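Local coordinates for protein peptide methionine sulfoxide reductase MSRA (Corynebacterium diphtheriae, PDB 4D7L) that reduces methionine sulfoxide in proteins back to methionine, probably acting as a repair enzyme for proteins damaged by oxidation, at residues G75-F80 / T89-A94; A210-E213 / H219-P222; P101-T106 / D212-Y217. All blocks are in the same frame, centred on the assembly; numbering follows the deposited sequence. Where two conformers were deposited one is given.

How the contacts relate
The three contacts show how one loop can tie a central sheet to the rim of an active-site region. Contact 1 comes first along the chain and lies deepest, packing helix 73-81 against strand 86-94 of the mixed six-stranded sheet. Contact 3 brings helix 103-107, which follows that strand in the chain, against the loop between strand 208-209 and helix 217-220. Contacts 2 and 3 share Asp212 and Glu213 of this loop, and their centres are about 9 Å apart; each is about 11 Å from the centre of contact 1. Probable hydrogen bonds from Gln215 to Val91 and from Gln216 to Glu77 tie the loop to the strand and helix of contact 1, near the predicted active-site Cys72.

Contact 1. Residues G75-F80 / T89-A94; sequences GAEKLF and TSVGFA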
loop_
_atom_site.group_PDB
_atom_site.type_symbol
_atom_site.label_atom_id
_atom_site.label_comp_id
_atom_site.label_asym_id
_atom_site.label_seq_id
_atom_site.Cartn_x
_atom_site.Cartn_y
_atom_site.Cartn_z
ATOM N N GLY A 75 -5.491 -7.178 3.204
ATOM C CA GLY A 75 -5.848 -7.948 2.024
ATOM C C GLY A 75 -4.835 -7.720 0.928
ATOM O O GLY A 75 -4.487 -8.629 0.186
ATOM N N ALA A 76 -4.376 -6.481 0.813
ATOM C CA ALA A 76 -3.395 -6.151 -0.196
ATOM C C ALA A 76 -2.084 -6.888 0.052
ATOM O O ALA A 76 -1.455 -7.343 -0.890
ATOM C CB ALA A 76 -3.163 -4.635 -0.223
ATOM N N GLU A 77 -1.663 -7.011 1.311
ATOM C CA GLU A 77 -0.377 -7.676 1.559
ATOM C C GLU A 77 -0.443 -9.144 1.145
ATOM O O GLU A 77 0.510 -9.686 0.574
ATOM C CB GLU A 77 0.059 -7.592 3.034
ATOM C CG GLU A 77 1.605 -7.819 3.145
ATOM C CD GLU A 77 2.112 -8.246 4.531
ATOM O OE1 GLU A 77 1.344 -8.225 5.523
ATOM O OE2 GLU A 77 3.307 -8.603 4.628
ATOM N N LYS A 78 -1.562 -9.783 1.467
ATOM C CA LYS A 78 -1.760 -11.205 1.133
ATOM C C LYS A 78 -1.718 -11.404 -0.382
ATOM O O LYS A 78 -1.088 -12.348 -0.882
ATOM C CB LYS A 78 -3.082 -11.716 1.735
ATOM C CG LYS A 78 -3.414 -13.216 1.479
ATOM C CD LYS A 78 -4.669 -13.584 2.296
ATOM C CE LYS A 78 -5.285 -14.956 1.981
ATOM N NZ LYS A 78 -4.330 -16.011 1.589
ATOM N N LEU A 79 -2.380 -10.511 -1.109
ATOM C CA LEU A 79 -2.383 -10.552 -2.575
ATOM C C LEU A 79 -0.966 -10.585 -3.123
ATOM O O LEU A 79 -0.626 -11.375 -4.022
ATOM C CB LEU A 79 -3.114 -9.320 -3.130
ATOM C CG LEU A 79 -3.106 -9.208 -4.657
ATOM C CD1 LEU A 79 -4.109 -10.216 -5.238
ATOM C CD2 LEU A 79 -3.398 -7.789 -5.093
ATOM N N PHE A 80 -0.119 -9.731 -2.570
ATOM C CA PHE A 80 1.234 -9.661 -3.106
ATOM C C PHE A 80 2.179 -10.739 -2.581
ATOM O O PHE A 80 2.987 -11.249 -3.369
ATOM C CB PHE A 80 1.812 -8.255 -2.873
ATOM C CG PHE A 80 1.241 -7.244 -3.822
ATOM C CD1 PHE A 80 1.606 -7.281 -5.164
ATOM C CD2 PHE A 80 0.292 -6.316 -3.403
ATOM C CE1 PHE A 80 1.050 -6.391 -6.081
ATOM C CE2 PHE A 80 -0.265 -5.397 -4.313
ATOM C CZ PHE A 80 0.109 -5.443 -5.653
ATOM N N THR A 89 7.297 -9.040 1.731
ATOM C CA THR A 89 6.366 -7.915 1.840
ATOM C C THR A 89 6.306 -7.391 3.281
ATOM O O THR A 89 6.674 -8.099 4.224
ATOM C CB THR A 89 4.915 -8.284 1.425
ATOM O OG1 THR A 89 4.390 -9.249 2.347
ATOM C CG2 THR A 89 4.856 -8.829 -0.008
ATOM N N SER A 90 5.854 -6.156 3.443
ATOM C CA SER A 90 5.459 -5.653 4.767
ATOM C C SER A 90 4.343 -4.641 4.563
ATOM O O SER A 90 4.064 -4.253 3.426
ATOM C CB SER A 90 6.646 -5.019 5.520
ATOM O OG SER A 90 7.005 -3.760 4.957
ATOM N N VAL A 91 3.697 -4.244 5.652
ATOM C CA VAL A 91 2.694 -3.197 5.590
ATOM C C VAL A 91 3.066 -2.024 6.467
ATOM O O VAL A 91 3.801 -2.137 7.472
ATOM C CB VAL A 91 1.287 -3.699 6.005
ATOM C CG1 VAL A 91 0.781 -4.711 4.970
ATOM C CG2 VAL A 91 1.302 -4.307 7.415
ATOM N N GLY A 92 2.573 -0.865 6.072
ATOM C CA GLY A 92 2.941 0.326 6.796
ATOM C C GLY A 92 2.361 1.534 6.101
ATOM O O GLY A 92 1.317 1.460 5.445
ATOM N N PHE A 93 3.086 2.641 6.220
ATOM C CA PHE A 93 2.542 3.965 5.925
ATOM C C PHE A 93 3.516 4.804 5.115
ATOM O O PHE A 93 4.712 4.868 5.429
ATOM C CB PHE A 93 2.223 4.691 7.239
ATOM C CG PHE A 93 1.552 3.804 8.263
ATOM C CD1 PHE A 93 0.267 3.325 8.037
ATOM C CD2 PHE A 93 2.207 3.448 9.434
ATOM C CE1 PHE A 93 -0.362 2.487 8.969
ATOM C CE2 PHE A 93 1.588 2.616 10.373
ATOM C CZ PHE A 93 0.296 2.142 10.135
ATOM N N ALA A 94 3.006 5.443 4.073
ATOM C CA ALA A 94 3.821 6.352 3.278
ATOM C C ALA A 94 2.920 7.313 2.514
ATOM O O ALA A 94 1.720 7.056 2.354
ATOM C CB ALA A 94 4.737 5.576 2.310
#
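The carboxylate of Glu77 is the flat group at the heart of this contact: Thr89 meets it on the anti side of OE2, and Val91 CG1 lies over one face, offset toward the OE1 side and 3.6 Å from Glu77 OE1. Thr89 OG1 donates a short hydrogen bond of 2.6 Å to Glu77 OE2, coming from 17° out of the carboxylate plane. Val91 CG1 also packs 3.5 Å from Glu77 CB, and the two side chains cross at about a right angle. Glu77 reaches the strand because CG stands anti to the backbone N (chi1 -159°) and the chain stays extended beyond it. The ring of Phe80 leads away from the strand and has Leu79 CD2 over one face, offset toward the rim; its CB lies 4.2 Å from Thr89 CG2. The buried carboxylate is gripped at both oxygens, since Glu77 OE1 also accepts from Gln216 N, while Thr89 OG1 has a second partner in His51. The 75-80 part of helix 73-81 runs nearly antiparallel to residues 89-94 of strand 86-94 (166°, segment axes 8.6 Å apart), while Phe80 continues onto strand 114-121 and helix 128-137 of the alpha/beta core.

Contact 2. Residues A210-E213 / H219-P222; sequences AEDE and HKNP
Lys220 and Asp212 meet at about a right angle, and the lysine ammonium comes over one face of the aspartate carboxylate, well out of its plane. The lysine chain is extended beyond CG, with chi2, chi3 and chi4 all near 180°, which carries the ammonium across the gap between the two segments. There Lys220 NZ comes within 2.8 Å of the backbone oxygen Asp212 O. Standing above the carboxylate, it is nearly equidistant from the two oxygens, 3.8 Å from Asp212 OD1 and 4.0 Å from Asp212 OD2, and the salt bridge to OD1 is accordingly long. Asp212 CG lies anti to its own N, beside the carbonyl carbon (chi1 -180°), and this brings carboxylate and main-chain oxygen together toward the same ammonium. A water molecule completes the link, donating to Asp212 OD2 at 2.6 Å and accepting from Lys220 NZ at 2.9 Å. The charge attraction is therefore supplemented by a bridge through solvent, as suits a contact at the surface. Lys220 NZ donates to Gln215 O, its strongest partner, in the loop between the two segments, while Asp212 lies alongside. The contact ties the connection after strand 208-209 to the end of the short helix 217-220, while Ala210, at its start, pairs with Val91 of strand 86-94 and touches Tyr73 of helix 73-81.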
loop_
_atom_site.group_PDB
_atom_site.type_symbol
_atom_site.label_atom_id
_atom_site.label_comp_id
_atom_site.label_asym_id
_atom_site.label_seq_id
_atom_site.Cartn_x
_atom_site.Cartn_y
_atom_site.Cartn_z
ATOM N N ALA A 210 4.253 -0.602 9.881
ATOM C CA ALA A 210 3.241 -0.714 10.921
ATOM C C ALA A 210 3.706 -1.678 12.021
ATOM O O ALA A 210 4.656 -2.433 11.818
ATOM C CB ALA A 210 1.912 -1.186 10.311
ATOM N N GLU A 211 3.008 -1.664 13.159
ATOM C CA GLU A 211 3.269 -2.566 14.269
ATOM C C GLU A 211 3.346 -4.027 13.829
ATOM O O GLU A 211 2.750 -4.414 12.832
ATOM C CB GLU A 211 2.157 -2.426 15.332
ATOM C CG GLU A 211 2.193 -1.084 16.109
ATOM C CD GLU A 211 1.464 0.074 15.394
ATOM O OE1 GLU A 211 1.154 -0.022 14.183
ATOM O OE2 GLU A 211 1.203 1.090 16.064
ATOM N N ASP A 212 4.074 -4.834 14.587
ATOM C CA ASP A 212 4.241 -6.263 14.283
ATOM C C ASP A 212 2.928 -7.031 14.040
ATOM O O ASP A 212 2.843 -7.914 13.171
ATOM C CB ASP A 212 5.019 -6.920 15.432
ATOM C CG ASP A 212 5.255 -8.410 15.206
ATOM O OD1 ASP A 212 6.005 -8.769 14.267
ATOM O OD2 ASP A 212 4.685 -9.214 15.972
ATOM N N GLU A 213 1.901 -6.688 14.807
ATOM C CA GLU A 213 0.603 -7.346 14.710
ATOM C C GLU A 213 -0.002 -7.242 13.317
ATOM O O GLU A 213 -0.750 -8.134 12.897
ATOM C CB GLU A 213 -0.387 -6.750 15.739
ATOM C CG GLU A 213 -0.063 -7.113 17.180
ATOM C CD GLU A 213 1.115 -6.318 17.792
ATOM O OE1 GLU A 213 1.579 -5.309 17.204
ATOM O OE2 GLU A 213 1.585 -6.723 18.880
ATOM N N HIS A 219 -2.605 -13.982 7.772
ATOM C CA HIS A 219 -2.021 -15.306 7.996
ATOM C C HIS A 219 -1.994 -15.663 9.490
ATOM O O HIS A 219 -2.330 -16.784 9.885
ATOM C CB HIS A 219 -0.604 -15.386 7.422
ATOM C CG HIS A 219 0.026 -16.739 7.604
ATOM N ND1 HIS A 219 -0.246 -17.796 6.763
ATOM C CD2 HIS A 219 0.840 -17.220 8.568
ATOM C CE1 HIS A 219 0.409 -18.867 7.184
ATOM N NE2 HIS A 219 1.083 -18.540 8.275
ATOM N N LYS A 220 -1.557 -14.717 10.314
ATOM C CA LYS A 220 -1.450 -14.928 11.755
ATOM C C LYS A 220 -2.811 -15.105 12.405
ATOM O O LYS A 220 -2.937 -15.822 13.392
ATOM C CB LYS A 220 -0.738 -13.741 12.425
ATOM C CG LYS A 220 0.742 -13.599 12.058
ATOM C CD LYS A 220 1.278 -12.247 12.532
ATOM C CE LYS A 220 2.755 -12.066 12.214
ATOM N NZ LYS A 220 3.156 -10.648 12.543
ATOM N N ASN A 221 -3.819 -14.407 11.886
ATOM C CA ASN A 221 -5.149 -14.499 12.465
ATOM C C ASN A 221 -6.163 -14.862 11.391
ATOM O O ASN A 221 -6.788 -13.990 10.784
ATOM C CB ASN A 221 -5.536 -13.182 13.146
ATOM C CG ASN A 221 -6.929 -13.228 13.716
ATOM O OD1 ASN A 221 -7.473 -14.317 13.976
ATOM N ND2 ASN A 221 -7.526 -12.058 13.924
ATOM N N PRO A 222 -6.341 -16.165 11.166
ATOM C CA PRO A 222 -7.258 -16.650 10.135
ATOM C C PRO A 222 -8.729 -16.332 10.450
ATOM O O PRO A 222 -9.586 -16.529 9.584
ATOM C CB PRO A 222 -6.979 -18.154 10.095
ATOM C CG PRO A 222 -6.284 -18.469 11.350
ATOM C CD PRO A 222 -5.573 -17.248 11.792
HETATM O O HOH W 1 2.870 -10.988 15.377
#

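Contact 3. Residues P101-T106 / D212-Y217; sequences PTYRET and DEHQQY. With CAC (cacodylate ion), chain D.
Near the predicted active-site Cys72, Tyr103 at the start of helix 103-107 meets His214 of the loop before helix 217-220 as an edge-to-face aromatic pair. The imidazole edge is directed at one face of the phenol: His214 CE1 stands 3.3 Å above the ring plane of Tyr103, over its centre, and His214 NE2 comes 3.3 Å from Tyr103 CG. The ring planes are inclined at 50°, with centroids 4.1 Å apart. Tyr103 CG lies anti to the backbone N (chi1 177°), which swings the phenol off the helix start toward the loop. Tyr103 OH donates a 2.6 Å hydrogen bond to O1 of a cacodylate ion, with O1 in the plane of the ring; the ion, probably from the crystallisation liquor, is also bonded by Tyr155. Trp74 NE1 is hydrogen-bonded to His214 ND1, fixing the rotation of the imidazole, and the two rings also meet, at about 30°. A capping box fixes the helix start: Glu105 N donates to Thr102 OG1 (3.0 Å) and Thr102 N to Glu105 OE1 (2.9 Å). The side chains of Tyr103 and Cys72 are about 7 Å apart; with Cys72 here in a disulfide with Cys226, this aromatic pair belongs to the surroundings of the predicted active site of an MsrA-family fold.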
loop_
_atom_site.group_PDB
_atom_site.type_symbol
_atom_site.label_atom_id
_atom_site.label_comp_id
_atom_site.label_asym_id
_atom_site.label_seq_id
_atom_site.Cartn_x
_atom_site.Cartn_y
_atom_site.Cartn_z
ATOM N N PRO A 101 4.535 7.064 12.365
ATOM C CA PRO A 101 3.209 7.060 12.990
ATOM C C PRO A 101 2.836 5.672 13.521
ATOM O O PRO A 101 3.263 4.678 12.950
ATOM C CB PRO A 101 2.284 7.449 11.835
ATOM C CG PRO A 101 2.961 6.839 10.606
ATOM C CD PRO A 101 4.457 7.075 10.886
ATOM N N THR A 102 2.087 5.617 14.615
ATOM C CA THR A 102 1.422 4.380 15.008
ATOM C C THR A 102 0.212 4.172 14.111
ATOM O O THR A 102 -0.252 5.102 13.459
ATOM C CB THR A 102 0.937 4.416 16.451
ATOM O OG1 THR A 102 -0.062 5.437 16.578
ATOM C CG2 THR A 102 2.091 4.724 17.412
ATOM N N TYR A 103 -0.307 2.954 14.089
ATOM C CA TYR A 103 -1.517 2.675 13.342
ATOM C C TYR A 103 -2.667 3.557 13.827
ATOM O O TYR A 103 -3.428 4.143 13.034
ATOM C CB TYR A 103 -1.874 1.193 13.485
ATOM C CG TYR A 103 -3.159 0.803 12.791
ATOM C CD1 TYR A 103 -3.259 0.841 11.400
ATOM C CD2 TYR A 103 -4.253 0.348 13.524
ATOM C CE1 TYR A 103 -4.439 0.442 10.747
ATOM C CE2 TYR A 103 -5.424 -0.043 12.889
ATOM C CZ TYR A 103 -5.505 0.007 11.501
ATOM O OH TYR A 103 -6.663 -0.384 10.865
ATOM N N ARG A 104 -2.787 3.669 15.139
ATOM C CA ARG A 104 -3.887 4.459 15.682
ATOM C C ARG A 104 -3.760 5.898 15.193
ATOM O O ARG A 104 -4.741 6.506 14.788
ATOM C CB ARG A 104 -3.898 4.397 17.214
ATOM C CG ARG A 104 -4.963 5.279 17.862
ATOM C CD ARG A 104 -4.927 5.149 19.392
ATOM N NE ARG A 104 -5.202 3.782 19.831
ATOM C CZ ARG A 104 -6.425 3.281 19.988
ATOM N NH1 ARG A 104 -7.492 4.040 19.766
ATOM N NH2 ARG A 104 -6.581 2.024 20.385
ATOM N N GLU A 105 -2.544 6.431 15.162
ATOM C CA GLU A 105 -2.377 7.789 14.633
ATOM C C GLU A 105 -2.811 7.904 13.163
ATOM O O GLU A 105 -3.509 8.851 12.780
ATOM C CB GLU A 105 -0.920 8.233 14.785
ATOM C CG GLU A 105 -0.570 8.537 16.230
ATOM C CD GLU A 105 0.902 8.835 16.447
ATOM O OE1 GLU A 105 1.755 8.347 15.667
ATOM O OE2 GLU A 105 1.200 9.555 17.419
ATOM N N THR A 106 -2.388 6.954 12.344
ATOM C CA THR A 106 -2.711 7.003 10.926
ATOM C C THR A 106 -4.232 6.955 10.714
ATOM O O THR A 106 -4.760 7.671 9.858
ATOM C CB THR A 106 -2.029 5.849 10.161
ATOM O OG1 THR A 106 -0.607 5.985 10.286
ATOM C CG2 THR A 106 -2.422 5.851 8.693
ATOM N N ASP A 212 4.074 -4.834 14.587
ATOM C CA ASP A 212 4.241 -6.263 14.283
ATOM C C ASP A 212 2.928 -7.031 14.040
ATOM O O ASP A 212 2.843 -7.914 13.171
ATOM C CB ASP A 212 5.019 -6.920 15.432
ATOM C CG ASP A 212 5.255 -8.410 15.206
ATOM O OD1 ASP A 212 6.005 -8.769 14.267
ATOM O OD2 ASP A 212 4.685 -9.214 15.972
ATOM N N GLU A 213 1.901 -6.688 14.807
ATOM C CA GLU A 213 0.603 -7.346 14.710
ATOM C C GLU A 213 -0.002 -7.242 13.317
ATOM O O GLU A 213 -0.750 -8.134 12.897
ATOM C CB GLU A 213 -0.387 -6.750 15.739
ATOM C CG GLU A 213 -0.063 -7.113 17.180
ATOM C CD GLU A 213 1.115 -6.318 17.792
ATOM O OE1 GLU A 213 1.579 -5.309 17.204
ATOM O OE2 GLU A 213 1.585 -6.723 18.880
ATOM N N HIS A 214 0.284 -6.147 12.609
ATOM C CA HIS A 214 -0.255 -5.955 11.250
ATOM C C HIS A 214 0.468 -6.768 10.173
ATOM O O HIS A 214 -0.089 -7.020 9.099
ATOM C CB HIS A 214 -0.202 -4.461 10.856
ATOM C CG HIS A 214 -1.147 -3.612 11.647
ATOM N ND1 HIS A 214 -2.459 -3.418 11.271
ATOM C CD2 HIS A 214 -0.985 -2.944 12.813
ATOM C CE1 HIS A 214 -3.067 -2.666 12.171
ATOM N NE2 HIS A 214 -2.189 -2.344 13.106
ATOM N N GLN A 215 1.716 -7.132 10.436
ATOM C CA GLN A 215 2.529 -7.828 9.438
ATOM C C GLN A 215 1.979 -9.218 9.220
ATOM O O GLN A 215 1.907 -9.994 10.154
ATOM C CB GLN A 215 3.996 -7.883 9.888
ATOM C CG GLN A 215 4.553 -6.499 10.271
ATOM C CD GLN A 215 4.516 -5.505 9.097
ATOM O OE1 GLN A 215 4.648 -5.906 7.942
ATOM N NE2 GLN A 215 4.374 -4.203 9.395
ATOM N N GLN A 216 1.563 -9.507 7.992
ATOM C CA GLN A 216 0.909 -10.780 7.656
ATOM C C GLN A 216 -0.268 -11.076 8.575
ATOM O O GLN A 216 -0.494 -12.218 8.972
ATOM C CB GLN A 216 1.917 -11.936 7.698
ATOM C CG GLN A 216 3.079 -11.778 6.710
ATOM C CD GLN A 216 4.261 -11.049 7.323
ATOM O OE1 GLN A 216 4.836 -11.512 8.307
ATOM N NE2 GLN A 216 4.627 -9.908 6.747
ATOM N N TYR A 217 -1.023 -10.034 8.905
ATOM C CA TYR A 217 -2.160 -10.162 9.810
ATOM C C TYR A 217 -3.108 -11.316 9.458
ATOM O O TYR A 217 -3.524 -12.087 10.328
ATOM C CB TYR A 217 -2.955 -8.845 9.823
ATOM C CG TYR A 217 -4.186 -8.903 10.689
ATOM C CD1 TYR A 217 -4.088 -8.837 12.070
ATOM C CD2 TYR A 217 -5.466 -9.007 10.119
ATOM C CE1 TYR A 217 -5.229 -8.887 12.872
ATOM C CE2 TYR A 217 -6.608 -9.059 10.915
ATOM C CZ TYR A 217 -6.482 -8.998 12.290
ATOM O OH TYR A 217 -7.610 -9.050 13.082
HETATM AS AS CAC D . -7.511 -1.590 7.974
HETATM O O1 CAC D . -7.164 0.074 8.349
HETATM O O2 CAC D . -8.451 -1.672 6.512
HETATM C C1 CAC D . -8.524 -2.396 9.449
HETATM C C2 CAC D . -5.828 -2.569 7.726
#